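Local coordinates for MdbA protein (Corynebacterium matruchotii ATCC 14266, PDB 6BO0) that is a thiol-disulfide oxidoreductase of the DsbA-like thioredoxin family, probably forming disulfide bonds in exported proteins, at residues Y98-A101 with Q107-W110; A101-A106 with V146-D151. All coordinates share one frame; numbering follows the deposited sequence.

Interaction 1: Y98-A101 with Q107-W110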
loop_
_atom_site.group_PDB
_atom_site.type_symbol
_atom_site.label_atom_id
_atom_site.label_comp_id
_atom_site.label_asym_id
_atom_site.label_seq_id
_atom_site.Cartn_x
_atom_site.Cartn_y
_atom_site.Cartn_z
ATOM N N TYR A 98 0.970 1.855 6.726
ATOM C CA TYR A 98 0.925 0.647 7.548
ATOM C C TYR A 98 0.117 0.863 8.809
ATOM O O TYR A 98 -0.634 -0.008 9.248
ATOM C CB TYR A 98 2.351 0.195 7.890
ATOM C CG TYR A 98 2.424 -0.965 8.829
ATOM C CD1 TYR A 98 2.234 -2.260 8.380
ATOM C CD2 TYR A 98 2.663 -0.764 10.186
ATOM C CE1 TYR A 98 2.259 -3.332 9.257
ATOM C CE2 TYR A 98 2.691 -1.826 11.059
ATOM C CZ TYR A 98 2.495 -3.113 10.580
ATOM O OH TYR A 98 2.544 -4.172 11.462
ATOM N N THR A 99 0.277 2.029 9.405
ATOM C CA THR A 99 -0.456 2.388 10.618
ATOM C C THR A 99 -1.961 2.365 10.352
ATOM O O THR A 99 -2.756 1.840 11.152
ATOM C CB THR A 99 -0.033 3.782 11.114
ATOM O OG1 THR A 99 1.374 3.809 11.342
ATOM C CG2 THR A 99 -0.742 4.159 12.397
ATOM N N ILE A 100 -2.354 2.928 9.203
ATOM C CA ILE A 100 -3.762 2.904 8.817
ATOM C C ILE A 100 -4.222 1.457 8.541
ATOM O O ILE A 100 -5.304 1.049 8.965
ATOM C CB ILE A 100 -4.002 3.813 7.598
ATOM C CG1 ILE A 100 -3.621 5.257 7.920
ATOM C CG2 ILE A 100 -5.406 3.732 7.098
ATOM C CD1 ILE A 100 -3.567 6.171 6.721
ATOM N N ALA A 101 -3.395 0.693 7.840
ATOM C CA ALA A 101 -3.742 -0.697 7.550
ATOM C C ALA A 101 -3.982 -1.495 8.816
ATOM O O ALA A 101 -4.881 -2.340 8.847
ATOM C CB ALA A 101 -2.651 -1.363 6.736
ATOM N N GLN A 107 -11.254 1.303 3.982
ATOM C CA GLN A 107 -11.564 2.407 3.115
ATOM C C GLN A 107 -10.498 3.529 3.233
ATOM O O GLN A 107 -10.049 4.117 2.227
ATOM C CB GLN A 107 -12.950 2.936 3.413
ATOM C CG GLN A 107 -13.351 4.019 2.474
ATOM C CD GLN A 107 -14.836 4.235 2.517
ATOM O OE1 GLN A 107 -15.298 5.316 2.840
ATOM N NE2 GLN A 107 -15.600 3.184 2.243
ATOM N N VAL A 108 -10.147 3.881 4.463
ATOM C CA VAL A 108 -9.139 4.917 4.669
ATOM C C VAL A 108 -7.795 4.435 4.130
ATOM O O VAL A 108 -7.071 5.195 3.473
ATOM C CB VAL A 108 -9.082 5.325 6.152
ATOM C CG1 VAL A 108 -7.963 6.328 6.388
ATOM C CG2 VAL A 108 -10.387 5.927 6.591
ATOM N N TYR A 109 -7.463 3.173 4.377
ATOM C CA TYR A 109 -6.225 2.611 3.848
ATOM C C TYR A 109 -6.168 2.725 2.322
ATOM O O TYR A 109 -5.172 3.178 1.750
ATOM C CB TYR A 109 -6.056 1.150 4.278
ATOM C CG TYR A 109 -4.853 0.534 3.607
ATOM C CD1 TYR A 109 -3.564 0.863 3.988
ATOM C CD2 TYR A 109 -4.997 -0.316 2.535
ATOM C CE1 TYR A 109 -2.452 0.340 3.335
ATOM C CE2 TYR A 109 -3.898 -0.830 1.857
ATOM C CZ TYR A 109 -2.635 -0.509 2.263
ATOM O OH TYR A 109 -1.570 -1.036 1.578
ATOM N N TRP A 110 -7.229 2.272 1.665
ATOM C CA TRP A 110 -7.262 2.265 0.213
ATOM C C TRP A 110 -7.077 3.667 -0.358
ATOM O O TRP A 110 -6.276 3.890 -1.276
ATOM C CB TRP A 110 -8.598 1.672 -0.249
ATOM C CG TRP A 110 -8.737 1.618 -1.714
ATOM C CD1 TRP A 110 -9.319 2.552 -2.525
ATOM C CD2 TRP A 110 -8.235 0.611 -2.577
ATOM N NE1 TRP A 110 -9.225 2.180 -3.841
ATOM C CE2 TRP A 110 -8.566 0.986 -3.897
ATOM C CE3 TRP A 110 -7.553 -0.579 -2.372
ATOM C CZ2 TRP A 110 -8.221 0.211 -4.987
ATOM C CZ3 TRP A 110 -7.223 -1.344 -3.468
ATOM C CH2 TRP A 110 -7.559 -0.946 -4.744
#
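Ile-100 and Ala-101, near the end of helix 89-103, pack on Val-108 and Tyr-109 in the first turns of helix 106-118, forming the closed end of a helical hairpin. The carbonyls of 98-101 and 107-110 point in roughly opposite directions, so the chain reverses across the short turn between them. Both helices belong to the segment between strands 72-78 and 181-184, in keeping with the helical insertion that DsbA-like proteins carry in the thioredoxin fold.

The aliphatic part centres on one methyl group. CG2 of Ile-100 approaches the backbone N and CA of Tyr-109, each at 3.5 Å, and thus lies against the helix itself. It also touches CG1 of Val-108 at 3.7 Å and CB of Tyr-109 at 3.9 Å, which places it in the angle between two consecutive residues. With chi1 at -60°, CG2 stands opposite the backbone N of Ile-100, while CG1 is left to turn elsewhere: Ile-100 also packs on Thr-145 and Ile-149 of helix 143-151.

The second part, a methyl group against an aromatic ring, involves Ala-101 and Tyr-109, and the small side chain of Ala-101 is consistent with the close backbone approach, its CA lying 5.6 Å from CA of Tyr-109. All four touching residues are buried, and the side-chain contacts across the pair are all apolar. Beyond it, Tyr-98 packs on Phe-158 and Ile-161 of helix 155-172, and Trp-110 reaches helix 51-68, so the hairpin has helices on further faces.

The Tyr-109 ring leaves its backbone with CG anti to N (chi1 174°), which carries one long side of the ring past Ala-101: CB of Ala-101 meets CD1 at 3.7 Å and CE1 at 3.8 Å, approaching obliquely.

Interaction 2: A101-A106 with V146-D151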
loop_
_atom_site.group_PDB
_atom_site.type_symbol
_atom_site.label_atom_id
_atom_site.label_comp_id
_atom_site.label_asym_id
_atom_site.label_seq_id
_atom_site.Cartn_x
_atom_site.Cartn_y
_atom_site.Cartn_z
ATOM N N ALA A 101 -3.395 0.693 7.840
ATOM C CA ALA A 101 -3.742 -0.697 7.550
ATOM C C ALA A 101 -3.982 -1.495 8.816
ATOM O O ALA A 101 -4.881 -2.340 8.847
ATOM C CB ALA A 101 -2.651 -1.363 6.736
ATOM N N LYS A 102 -3.141 -1.279 9.817
ATOM C CA LYS A 102 -3.193 -2.075 11.030
ATOM C C LYS A 102 -4.321 -1.632 11.969
ATOM O O LYS A 102 -4.990 -2.475 12.582
ATOM C CB LYS A 102 -1.845 -2.009 11.758
ATOM C CG LYS A 102 -1.729 -3.021 12.893
ATOM C CD LYS A 102 -0.370 -2.999 13.555
ATOM C CE LYS A 102 -0.336 -4.092 14.593
ATOM N NZ LYS A 102 0.954 -4.275 15.275
ATOM N N ASP A 103 -4.533 -0.314 12.087
ATOM C CA ASP A 103 -5.439 0.246 13.114
ATOM C C ASP A 103 -6.721 0.839 12.618
ATOM O O ASP A 103 -7.574 1.220 13.432
ATOM C CB ASP A 103 -4.810 1.431 13.824
ATOM C CG ASP A 103 -3.756 1.061 14.756
ATOM O OD1 ASP A 103 -3.268 -0.077 14.772
ATOM O OD2 ASP A 103 -3.379 1.975 15.538
ATOM N N ASP A 104 -6.876 0.992 11.323
ATOM C CA ASP A 104 -7.941 1.778 10.789
ATOM C C ASP A 104 -8.700 0.987 9.725
ATOM O O ASP A 104 -8.578 -0.232 9.649
ATOM C CB ASP A 104 -7.403 3.135 10.299
ATOM C CG ASP A 104 -8.365 4.286 10.560
ATOM O OD1 ASP A 104 -9.458 4.300 9.943
ATOM O OD2 ASP A 104 -8.037 5.161 11.379
ATOM N N SER A 105 -9.548 1.661 8.971
ATOM C CA SER A 105 -10.460 0.974 8.075
ATOM C C SER A 105 -9.822 0.714 6.704
ATOM O O SER A 105 -8.904 1.409 6.242
ATOM C CB SER A 105 -11.749 1.774 7.863
ATOM O OG SER A 105 -11.476 2.947 7.116
ATOM N N ALA A 106 -10.348 -0.304 6.044
ATOM C CA ALA A 106 -9.961 -0.622 4.686
ATOM C C ALA A 106 -10.177 0.555 3.754
ATOM O O ALA A 106 -9.352 0.835 2.860
ATOM C CB ALA A 106 -10.736 -1.839 4.181
ATOM N N VAL A 146 -4.210 8.969 13.585
ATOM C CA VAL A 146 -3.512 10.196 13.248
ATOM C C VAL A 146 -2.354 10.414 14.237
ATOM O O VAL A 146 -1.238 10.723 13.842
ATOM C CB VAL A 146 -4.509 11.378 13.231
ATOM C CG1 VAL A 146 -3.788 12.706 13.027
ATOM C CG2 VAL A 146 -5.548 11.197 12.128
ATOM N N LYS A 147 -2.653 10.262 15.537
ATOM C CA LYS A 147 -1.605 10.408 16.548
ATOM C C LYS A 147 -0.459 9.406 16.323
ATOM O O LYS A 147 0.711 9.767 16.398
ATOM C CB LYS A 147 -2.213 10.228 17.933
ATOM C CG LYS A 147 -1.227 10.423 19.071
ATOM C CD LYS A 147 -1.765 9.904 20.387
ATOM C CE LYS A 147 -2.901 10.748 20.865
ATOM N NZ LYS A 147 -3.335 10.247 22.190
ATOM N N LYS A 148 -0.803 8.133 16.079
ATOM C CA LYS A 148 0.228 7.123 15.933
ATOM C C LYS A 148 1.090 7.395 14.708
ATOM O O LYS A 148 2.288 7.096 14.712
ATOM C CB LYS A 148 -0.373 5.746 15.827
ATOM C CG LYS A 148 -0.857 5.212 17.170
ATOM C CD LYS A 148 -1.268 3.765 16.996
ATOM C CE LYS A 148 -1.935 3.199 18.210
ATOM N NZ LYS A 148 -2.070 1.742 17.997
ATOM N N ILE A 149 0.490 7.901 13.618
ATOM C CA ILE A 149 1.305 8.270 12.449
ATOM C C ILE A 149 2.303 9.368 12.829
ATOM O O ILE A 149 3.514 9.257 12.600
ATOM C CB ILE A 149 0.430 8.727 11.271
ATOM C CG1 ILE A 149 -0.448 7.570 10.764
ATOM C CG2 ILE A 149 1.325 9.260 10.144
ATOM C CD1 ILE A 149 -1.502 7.977 9.769
ATOM N N ALA A 150 1.807 10.444 13.423
ATOM C CA ALA A 150 2.681 11.571 13.757
ATOM C C ALA A 150 3.800 11.147 14.699
ATOM O O ALA A 150 4.918 11.629 14.590
ATOM C CB ALA A 150 1.867 12.704 14.387
ATOM N N ASP A 151 3.473 10.253 15.632
ATOM C CA ASP A 151 4.420 9.809 16.640
ATOM C C ASP A 151 5.401 8.743 16.129
ATOM O O ASP A 151 6.359 8.381 16.814
ATOM C CB ASP A 151 3.687 9.217 17.843
ATOM C CG ASP A 151 2.840 10.201 18.571
ATOM O OD1 ASP A 151 2.886 11.420 18.290
ATOM O OD2 ASP A 151 2.133 9.747 19.500
#
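Asp-103, the last residue of helix 89-103, and Lys-148 of helix 143-151 are joined by a salt bridge at the partly exposed margin of the helical region. The backbones stay well apart, with the CA atoms of Asp-103 and Lys-148 9.3 Å from each other, so the side chains span the gap.

The ionic contact uses one carboxylate oxygen. NZ of Lys-148 donates to OD2 of Asp-103 at 2.8 Å, on the syn side and 17° out of the carboxylate plane; OD1 of Asp-103 is 3.9 Å from the same NZ, so the bridge is not bidentate. The lysine chain is extended beyond CG and crosses the aspartate side chain at about a right angle. OD2 of Asp-103 lies alongside the last bonds of the lysine, not straight beyond NZ, leaving CD of Lys-148 3.1 Å away. Tyr-154 OH hydrogen-bonds to OD1 of Asp-103 and NZ of Lys-148, linking three polar groups; with both carboxylate oxygens engaged, rotation of the carboxylate is probably restricted. The positive charge probably also offsets an aspartate at a helix C-terminus, where the helix dipole would not favour it.

Hydrogen bonding within 101-106 shapes the turn that follows. Asp-104 is the first residue to leave helical geometry, and its OD1 accepts Ser-105 N at 2.8 Å through the anti lone pair (N-H...O 153°). Its other oxygen, OD2, takes Thr-145 OG1 and the backbone N of Lys-142, tying the turn to the start of helix 143-151. Ser-105 is the N-cap of the next helix, its OG bonded to Val-108 N.

Helix 143-151 packs through Ile-149 on both helix 89-103 and helix 129-138; strand 20-24 is also met, Asn-21 ND2 bonding to Asp-104 O in the turn and Lys-102, in the helix, touching Val-23.

Interaction 1 is core and interaction 2 surface: their centres lie about 8 Å and 13 Å from the centre of the chain. Both use helix 89-103 and have Ala-101 in their ranges, though Ala-101 makes contact in interaction 1 alone; the helix is joined to its sequence neighbour 106-118 in one case and to the sequence-distant helix 143-151 in the other. The buried contact relies on methyl groups and a ring, burying 196 Å², whereas the outer one covers 75 Å² and depends on charge. The two meet where Thr-99 CG2 packs 3.8 Å from Ile-149 CG1 and Ile-100 CG1 lies 3.9 Å from Ile-149 CD1, so packing between helices 89-103 and 143-151 connects the two contacts.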